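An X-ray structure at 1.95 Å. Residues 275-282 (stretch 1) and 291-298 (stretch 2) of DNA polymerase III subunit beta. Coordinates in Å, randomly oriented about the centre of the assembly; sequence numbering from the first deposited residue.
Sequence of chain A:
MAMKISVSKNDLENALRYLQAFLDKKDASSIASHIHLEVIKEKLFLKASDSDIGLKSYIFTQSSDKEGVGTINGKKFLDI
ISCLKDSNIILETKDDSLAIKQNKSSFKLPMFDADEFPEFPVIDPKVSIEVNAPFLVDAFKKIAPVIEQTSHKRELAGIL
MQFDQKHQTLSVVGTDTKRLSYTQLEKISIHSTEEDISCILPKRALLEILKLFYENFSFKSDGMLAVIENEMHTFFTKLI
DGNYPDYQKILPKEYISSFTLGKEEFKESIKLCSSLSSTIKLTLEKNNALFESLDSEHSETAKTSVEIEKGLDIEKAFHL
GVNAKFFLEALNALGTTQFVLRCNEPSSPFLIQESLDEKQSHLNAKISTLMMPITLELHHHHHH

Stretch 1 275-282: SLSSTIKL
Stretch 2 (291-298) FESLDSEH

How do the backbones pair? Strands 279-282 and 291-293 run antiparallel, their axes 146° apart and 4.6 Å at closest approach, with I280 opposite S293 (side chains diverging), K281 opposite E292 and L282 opposite F291. K281 N donates to E292 O (2.8 Å) and E292 N to K281 O (3.0 Å); L294 N extends the ladder to T279 O (2.9 Å).

What pins the loop to the start of the strand? D295, chi1 p (65°) and chi2 -15°, swings its carboxylate back to stretch 1. D295 OD1 accepts from S278 N (2.7 Å) and T279 N (2.9 Å), while S278 OG, on a p rotamer, donates to D295 OD2 at a very short 2.5 Å. A short acidic side chain thus serves two amides and a hydroxyl. S277 and T279, both p, point toward stretch 2, with S277 CB 3.2 Å from D295 OD1 and T279 OG1 3.4 Å from L294 CB. Beyond it, water 1 joins L276 O (2.6 Å) to E297 N (2.9 Å).

How do side chains divide between the faces? L282 (t, p) and F291 (m, chi2 -106°) share the buried face, where L282 CD1 lies over the ring, 4.2 Å from the F291 centroid. On the other face, K281 is t at all four chi angles and E292 is m, t, -68°; K281 NZ stays 4.3 Å from E292 OE1, beyond a salt bridge. K281 CD lies 3.9 Å from E292 OE1, and both residues remain partly exposed. Together the stretches bury 631 Å².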

# COMPACT_ATOMS: atom_id res chain seq x y z
N SER A 275 8.97 2.08 20.26
CA SER A 275 8.67 3.38 19.70
C SER A 275 9.91 4.26 19.78
O SER A 275 10.09 5.17 18.96
CB SER A 275 7.51 4.03 20.44
OG SER A 275 7.87 4.31 21.78
N LEU A 276 10.77 3.98 20.75
CA LEU A 276 11.94 4.83 21.00
C LEU A 276 13.30 4.11 20.89
O LEU A 276 14.34 4.75 21.04
CB LEU A 276 11.82 5.51 22.37
CG LEU A 276 10.74 6.57 22.53
CD1 LEU A 276 10.87 7.28 23.88
CD2 LEU A 276 10.83 7.59 21.39
N SER A 277 13.28 2.81 20.63
CA SER A 277 14.53 2.04 20.62
C SER A 277 14.41 0.78 19.77
O SER A 277 13.31 0.36 19.43
CB SER A 277 14.91 1.64 22.04
OG SER A 277 13.96 0.72 22.55
N SER A 278 15.54 0.16 19.44
CA SER A 278 15.50 -1.11 18.71
C SER A 278 15.89 -2.26 19.64
O SER A 278 15.65 -3.43 19.34
CB SER A 278 16.45 -1.09 17.51
OG SER A 278 17.80 -1.12 17.94
N THR A 279 16.49 -1.90 20.77
CA THR A 279 16.81 -2.89 21.80
C THR A 279 16.14 -2.53 23.12
O THR A 279 15.87 -1.36 23.42
CB THR A 279 18.33 -3.03 22.01
OG1 THR A 279 18.86 -1.78 22.45
CG2 THR A 279 19.04 -3.46 20.72
N ILE A 280 15.87 -3.55 23.91
CA ILE A 280 15.07 -3.41 25.12
C ILE A 280 15.72 -4.17 26.27
O ILE A 280 16.21 -5.29 26.09
CB ILE A 280 13.65 -3.97 24.86
CG1 ILE A 280 12.83 -2.99 24.02
CG2 ILE A 280 12.92 -4.27 26.17
CD1 ILE A 280 11.51 -3.57 23.54
N LYS A 281 15.75 -3.56 27.45
CA LYS A 281 16.14 -4.27 28.65
C LYS A 281 14.92 -4.89 29.33
O LYS A 281 14.01 -4.17 29.79
CB LYS A 281 16.85 -3.32 29.62
CG LYS A 281 17.27 -3.95 30.93
CD LYS A 281 17.97 -2.91 31.80
CE LYS A 281 18.30 -3.44 33.18
NZ LYS A 281 18.92 -2.38 34.03
N LEU A 282 14.88 -6.22 29.36
CA LEU A 282 13.80 -6.97 30.01
C LEU A 282 14.22 -7.35 31.43
O LEU A 282 15.28 -7.95 31.63
CB LEU A 282 13.49 -8.24 29.22
CG LEU A 282 12.57 -9.27 29.89
CD1 LEU A 282 11.17 -8.69 30.05
CD2 LEU A 282 12.52 -10.60 29.12
N PHE A 291 9.93 -3.58 31.25
CA PHE A 291 10.52 -3.36 29.94
C PHE A 291 11.04 -1.93 29.86
O PHE A 291 10.30 -0.99 30.14
CB PHE A 291 9.48 -3.56 28.83
CG PHE A 291 8.78 -4.90 28.87
CD1 PHE A 291 9.09 -5.89 27.94
CD2 PHE A 291 7.78 -5.15 29.81
CE1 PHE A 291 8.43 -7.13 27.96
CE2 PHE A 291 7.11 -6.38 29.84
CZ PHE A 291 7.43 -7.37 28.91
N GLU A 292 12.30 -1.76 29.45
CA GLU A 292 12.89 -0.42 29.32
C GLU A 292 13.63 -0.28 28.00
O GLU A 292 14.36 -1.19 27.60
CB GLU A 292 13.89 -0.15 30.47
CG GLU A 292 13.26 0.03 31.84
CD GLU A 292 14.28 0.12 32.97
OE1 GLU A 292 14.95 -0.90 33.25
OE2 GLU A 292 14.41 1.21 33.58
N SER A 293 13.46 0.86 27.35
CA SER A 293 14.19 1.13 26.11
C SER A 293 15.68 1.14 26.41
O SER A 293 16.10 1.64 27.46
CB SER A 293 13.76 2.47 25.52
OG SER A 293 14.00 3.54 26.42
N LEU A 294 16.49 0.58 25.51
CA LEU A 294 17.91 0.40 25.78
C LEU A 294 18.81 1.26 24.89
O LEU A 294 19.68 1.98 25.38
CB LEU A 294 18.26 -1.09 25.68
CG LEU A 294 19.64 -1.62 26.09
CD1 LEU A 294 20.02 -1.22 27.52
CD2 LEU A 294 19.63 -3.14 25.96
N ASP A 295 18.60 1.20 23.58
CA ASP A 295 19.45 1.98 22.67
C ASP A 295 18.73 3.25 22.19
O ASP A 295 18.93 3.72 21.06
CB ASP A 295 20.00 1.15 21.50
CG ASP A 295 18.92 0.65 20.56
OD1 ASP A 295 17.73 0.69 20.94
OD2 ASP A 295 19.26 0.19 19.44
N SER A 296 17.88 3.79 23.06
CA SER A 296 17.18 5.04 22.80
C SER A 296 18.15 6.20 22.90
O SER A 296 19.12 6.14 23.66
CB SER A 296 16.05 5.23 23.81
OG SER A 296 16.55 5.28 25.14
N GLU A 297 17.88 7.25 22.13
CA GLU A 297 18.65 8.49 22.18
C GLU A 297 18.72 9.03 23.60
O GLU A 297 17.85 8.74 24.42
CB GLU A 297 17.99 9.55 21.29
CG GLU A 297 17.80 9.13 19.85
CD GLU A 297 19.06 9.33 19.02
OE1 GLU A 297 19.98 10.04 19.48
OE2 GLU A 297 19.12 8.76 17.91
N HIS A 298 19.76 9.81 23.89
CA HIS A 298 19.85 10.49 25.17
C HIS A 298 18.61 11.38 25.32
O HIS A 298 18.18 12.01 24.35
CB HIS A 298 21.13 11.32 25.27
CG HIS A 298 21.36 11.92 26.62
ND1 HIS A 298 21.69 11.17 27.72
CD2 HIS A 298 21.31 13.21 27.04
CE1 HIS A 298 21.84 11.96 28.77
NE2 HIS A 298 21.61 13.21 28.38
O HOH W 1 15.32 7.18 20.83
O HOH W 2 13.89 -3.63 32.64